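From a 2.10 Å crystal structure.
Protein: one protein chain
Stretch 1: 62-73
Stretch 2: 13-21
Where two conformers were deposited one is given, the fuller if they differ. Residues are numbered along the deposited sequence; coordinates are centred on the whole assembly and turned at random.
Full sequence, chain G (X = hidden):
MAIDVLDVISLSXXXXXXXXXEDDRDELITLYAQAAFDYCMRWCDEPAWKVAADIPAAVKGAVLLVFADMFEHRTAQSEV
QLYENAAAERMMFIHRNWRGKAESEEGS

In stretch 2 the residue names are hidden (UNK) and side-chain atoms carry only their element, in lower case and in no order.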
# COMPACT_ATOMS: atom_id res chain seq x y z
N ALA G 62 -37.70 -8.38 2.06
CA ALA G 62 -36.73 -8.52 3.16
C ALA G 62 -36.60 -9.95 3.69
O ALA G 62 -35.50 -10.42 3.96
CB ALA G 62 -37.04 -7.52 4.31
N VAL G 63 -37.72 -10.65 3.87
CA VAL G 63 -37.68 -12.02 4.37
C VAL G 63 -36.86 -12.91 3.42
O VAL G 63 -36.05 -13.73 3.85
CB VAL G 63 -39.12 -12.59 4.53
CG1 VAL G 63 -39.08 -14.12 4.81
CG2 VAL G 63 -39.89 -11.86 5.66
N LEU G 64 -37.07 -12.73 2.12
CA LEU G 64 -36.31 -13.48 1.12
C LEU G 64 -34.81 -13.22 1.27
O LEU G 64 -34.01 -14.14 1.15
CB LEU G 64 -36.75 -13.11 -0.29
CG LEU G 64 -38.08 -13.69 -0.80
CD1 LEU G 64 -38.34 -13.12 -2.21
CD2 LEU G 64 -38.08 -15.23 -0.85
N LEU G 65 -34.43 -11.97 1.56
CA LEU G 65 -33.00 -11.64 1.67
C LEU G 65 -32.39 -12.23 2.94
O LEU G 65 -31.26 -12.75 2.94
CB LEU G 65 -32.79 -10.13 1.62
CG LEU G 65 -33.09 -9.41 0.29
CD1 LEU G 65 -33.23 -7.94 0.56
CD2 LEU G 65 -31.94 -9.68 -0.69
N VAL G 66 -33.14 -12.14 4.02
CA VAL G 66 -32.67 -12.66 5.30
C VAL G 66 -32.58 -14.19 5.20
O VAL G 66 -31.62 -14.78 5.67
CB VAL G 66 -33.58 -12.17 6.47
CG1 VAL G 66 -33.18 -12.85 7.82
CG2 VAL G 66 -33.46 -10.67 6.60
N PHE G 67 -33.59 -14.82 4.61
CA PHE G 67 -33.63 -16.28 4.41
C PHE G 67 -32.43 -16.76 3.60
O PHE G 67 -31.74 -17.71 3.97
CB PHE G 67 -34.95 -16.69 3.73
CG PHE G 67 -34.86 -18.02 2.99
CD1 PHE G 67 -35.07 -19.22 3.67
CD2 PHE G 67 -34.52 -18.07 1.64
CE1 PHE G 67 -34.94 -20.44 2.99
CE2 PHE G 67 -34.41 -19.28 0.96
CZ PHE G 67 -34.62 -20.46 1.63
N ALA G 68 -32.18 -16.11 2.46
CA ALA G 68 -31.07 -16.55 1.61
C ALA G 68 -29.73 -16.35 2.35
O ALA G 68 -28.82 -17.14 2.21
CB ALA G 68 -31.09 -15.81 0.25
N ASP G 69 -29.61 -15.30 3.16
CA ASP G 69 -28.37 -15.13 3.92
C ASP G 69 -28.10 -16.33 4.86
O ASP G 69 -27.00 -16.87 4.87
CB ASP G 69 -28.36 -13.82 4.70
CG ASP G 69 -27.07 -13.59 5.42
OD1 ASP G 69 -26.00 -13.47 4.76
OD2 ASP G 69 -27.11 -13.56 6.67
N MSE G 70 -29.12 -16.76 5.60
CA MSE G 70 -29.04 -17.98 6.43
C MSE G 70 -28.63 -19.23 5.65
O MSE G 70 -27.87 -20.06 6.11
CB MSE G 70 -30.39 -18.28 7.09
CG MSE G 70 -30.85 -17.24 8.08
SE MSE G 70 -29.58 -17.07 9.55
CE MSE G 70 -29.67 -18.88 10.30
N PHE G 71 -29.20 -19.37 4.46
CA PHE G 71 -28.89 -20.51 3.64
C PHE G 71 -27.43 -20.53 3.15
O PHE G 71 -26.80 -21.58 3.11
CB PHE G 71 -29.85 -20.63 2.46
CG PHE G 71 -29.58 -21.84 1.63
CD1 PHE G 71 -30.12 -23.07 1.99
CD2 PHE G 71 -28.75 -21.77 0.52
CE1 PHE G 71 -29.84 -24.24 1.23
CE2 PHE G 71 -28.48 -22.93 -0.26
CZ PHE G 71 -29.03 -24.16 0.11
N GLU G 72 -26.91 -19.36 2.81
CA GLU G 72 -25.58 -19.22 2.26
C GLU G 72 -24.48 -19.10 3.30
O GLU G 72 -23.35 -19.51 3.05
CB GLU G 72 -25.53 -17.99 1.35
CG GLU G 72 -26.55 -18.02 0.19
CD GLU G 72 -26.30 -19.11 -0.84
OE1 GLU G 72 -25.18 -19.64 -0.91
OE2 GLU G 72 -27.24 -19.43 -1.62
N HIS G 73 -24.78 -18.49 4.45
CA HIS G 73 -23.75 -18.18 5.43
C HIS G 73 -24.15 -18.86 6.76
O HIS G 73 -25.00 -18.35 7.52
CB HIS G 73 -23.56 -16.66 5.55
CG HIS G 73 -23.37 -15.97 4.23
ND1 HIS G 73 -24.22 -14.97 3.78
CD2 HIS G 73 -22.45 -16.15 3.25
CE1 HIS G 73 -23.81 -14.55 2.60
NE2 HIS G 73 -22.75 -15.26 2.25
N UNK G 13 -41.14 -20.99 -3.73
CA UNK G 13 -40.53 -19.68 -3.94
C UNK G 13 -39.24 -19.48 -3.15
O UNK G 13 -38.27 -18.95 -3.69
c UNK G 13 -41.52 -18.56 -3.65
c UNK G 13 -42.47 -18.15 -4.77
c UNK G 13 -43.36 -17.04 -4.26
c UNK G 13 -41.72 -17.65 -5.99
N UNK G 14 -39.21 -19.90 -1.89
CA UNK G 14 -37.96 -19.84 -1.11
C UNK G 14 -36.83 -20.58 -1.82
O UNK G 14 -35.72 -20.07 -1.90
c UNK G 14 -38.69 -17.45 2.55
c UNK G 14 -38.09 -18.33 1.66
c UNK G 14 -39.96 -17.71 3.04
c UNK G 14 -38.76 -19.49 1.25
c UNK G 14 -40.04 -19.75 1.74
c UNK G 14 -38.13 -20.42 0.30
c UNK G 14 -40.64 -18.87 2.63
N UNK G 15 -37.12 -21.76 -2.35
CA UNK G 15 -36.13 -22.54 -3.06
C UNK G 15 -35.64 -21.88 -4.33
O UNK G 15 -34.47 -22.00 -4.67
c UNK G 15 -36.82 -24.84 -2.17
c UNK G 15 -38.01 -27.03 -1.86
c UNK G 15 -36.66 -23.92 -3.39
c UNK G 15 -37.00 -26.28 -2.67
n UNK G 15 -38.33 -28.40 -2.42
N UNK G 16 -36.53 -21.20 -5.04
CA UNK G 16 -36.13 -20.42 -6.21
C UNK G 16 -35.25 -19.22 -5.83
O UNK G 16 -34.35 -18.87 -6.56
c UNK G 16 -39.39 -20.71 -8.34
c UNK G 16 -37.37 -19.97 -6.99
n UNK G 16 -39.99 -21.63 -9.07
c UNK G 16 -38.10 -21.14 -7.68
o UNK G 16 -39.82 -19.58 -8.20
N UNK G 17 -35.51 -18.61 -4.67
CA UNK G 17 -34.68 -17.50 -4.20
C UNK G 17 -33.22 -17.94 -4.15
O UNK G 17 -32.32 -17.22 -4.59
o UNK G 17 -35.18 -14.47 -3.75
n UNK G 17 -33.54 -13.67 -2.41
c UNK G 17 -35.16 -17.02 -2.81
c UNK G 17 -34.37 -14.63 -2.83
c UNK G 17 -34.27 -15.97 -2.13
N UNK G 18 -32.99 -19.14 -3.62
CA UNK G 18 -31.64 -19.66 -3.48
C UNK G 18 -31.20 -20.58 -4.63
O UNK G 18 -30.14 -21.18 -4.55
c UNK G 18 -31.44 -20.38 -2.15
c UNK G 18 -32.54 -21.44 -1.92
c UNK G 18 -31.33 -19.36 -1.01
c UNK G 18 -32.31 -22.32 -0.69
N UNK G 19 -32.02 -20.69 -5.68
CA UNK G 19 -31.71 -21.55 -6.84
C UNK G 19 -31.37 -22.97 -6.39
O UNK G 19 -30.35 -23.52 -6.79
c UNK G 19 -30.94 -19.60 -8.32
o UNK G 19 -28.68 -19.41 -9.21
o UNK G 19 -29.88 -17.57 -9.03
c UNK G 19 -30.57 -20.95 -7.68
c UNK G 19 -29.74 -18.81 -8.88
N UNK G 20 -32.21 -23.53 -5.54
CA UNK G 20 -31.98 -24.84 -4.94
C UNK G 20 -33.07 -25.80 -5.42
O UNK G 20 -34.24 -25.65 -5.06
c UNK G 20 -31.99 -24.73 -3.41
c UNK G 20 -31.49 -25.97 -2.68
c UNK G 20 -31.94 -27.98 -1.37
c UNK G 20 -30.57 -28.26 -1.31
c UNK G 20 -30.14 -26.25 -2.61
c UNK G 20 -29.67 -27.39 -1.93
c UNK G 20 -32.39 -26.83 -2.06
N UNK G 21 -32.70 -26.79 -6.23
CA UNK G 21 -33.69 -27.68 -6.86
C UNK G 21 -34.01 -28.97 -6.10
O UNK G 21 -35.10 -29.53 -6.27
o UNK G 21 -31.77 -25.72 -8.80
c UNK G 21 -33.79 -26.93 -9.32
c UNK G 21 -32.78 -25.79 -9.54
o UNK G 21 -33.01 -24.96 -10.47
c UNK G 21 -33.30 -27.99 -8.31

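Position 13 carries four side-chain carbons forked at the second; the nearest approach to stretch 1, from CB of this residue to Leu64 CD2, is 5.5 Å, too far for contact; the fork identifies Leu13. Position 14 has one carbon followed by a ring of six carbons. That ring meets Val63 and Leu64 and presents its edge to the face of the Phe67 ring, with centroids 4.7 Å apart and planes at 54°. A plain carbon ring without a hydroxyl is phenylalanine, Phe14. Its CD1 lies 3.5 Å from Phe67 CG and 4.0 Å from Leu64 CD2, while its CB sits over the same Phe67 ring in a CH-pi contact.

Position 15 shows four carbons in a row ending in nitrogen; its CA-to-CB bond points away from stretch 1, and the chain is Lys15. At position 16, three carbons end in one oxygen and one nitrogen, well clear of stretch 1, which gives Gln16. Position 17 has the same composition but is buried against Leu64, Phe67 and Ala68, and it is Gln17. Its CG packs 4.0 Å from Ala68 CB and lies at the edge of the Phe67 ring. The amide makes no hydrogen bond to stretch 1: NE2 is 3.6 Å from Leu64 O, a carbonyl that accepts from Ala68 N within its own helix, and both amide atoms are satisfied elsewhere in the structure.

Position 18 holds four carbons forked at the first, one arm two carbons long, and touches Phe67, Ala68, Phe71 and Glu72. This is Ile18, the first residue to leave helical geometry. Its CG2 lies 3.8 Å from Ala68 CB, and its CD1 stands 3.5 Å from the centroid of the Phe71 ring, only 8° off the normal.

Position 19 has three carbons, the third carrying two oxygens, and is exposed without contact: Glu19, with positive phi and psi. Position 20 is again one carbon and a six-carbon ring, its face receiving the edge of Phe71; it is Phe20, whose CD1 lies 3.6 Å from Phe71 CZ. Position 21 repeats the carboxylate pattern of three carbons and two oxygens, out of reach, and is Glu21.

The contact is thus chiefly apolar, with no hydrogen bond across it, and buries 566 Å². The helices cross at -63°, their axes 10.1 Å apart at closest approach. Ala68 offers only a methyl where the backbones come near, its CA 6.0 Å from Ile18 CA, while Phe67 and Phe71, one turn apart, supply ring faces to Phe14 and Ile18.

Stretch 2 13-21: LFKQQIEFE
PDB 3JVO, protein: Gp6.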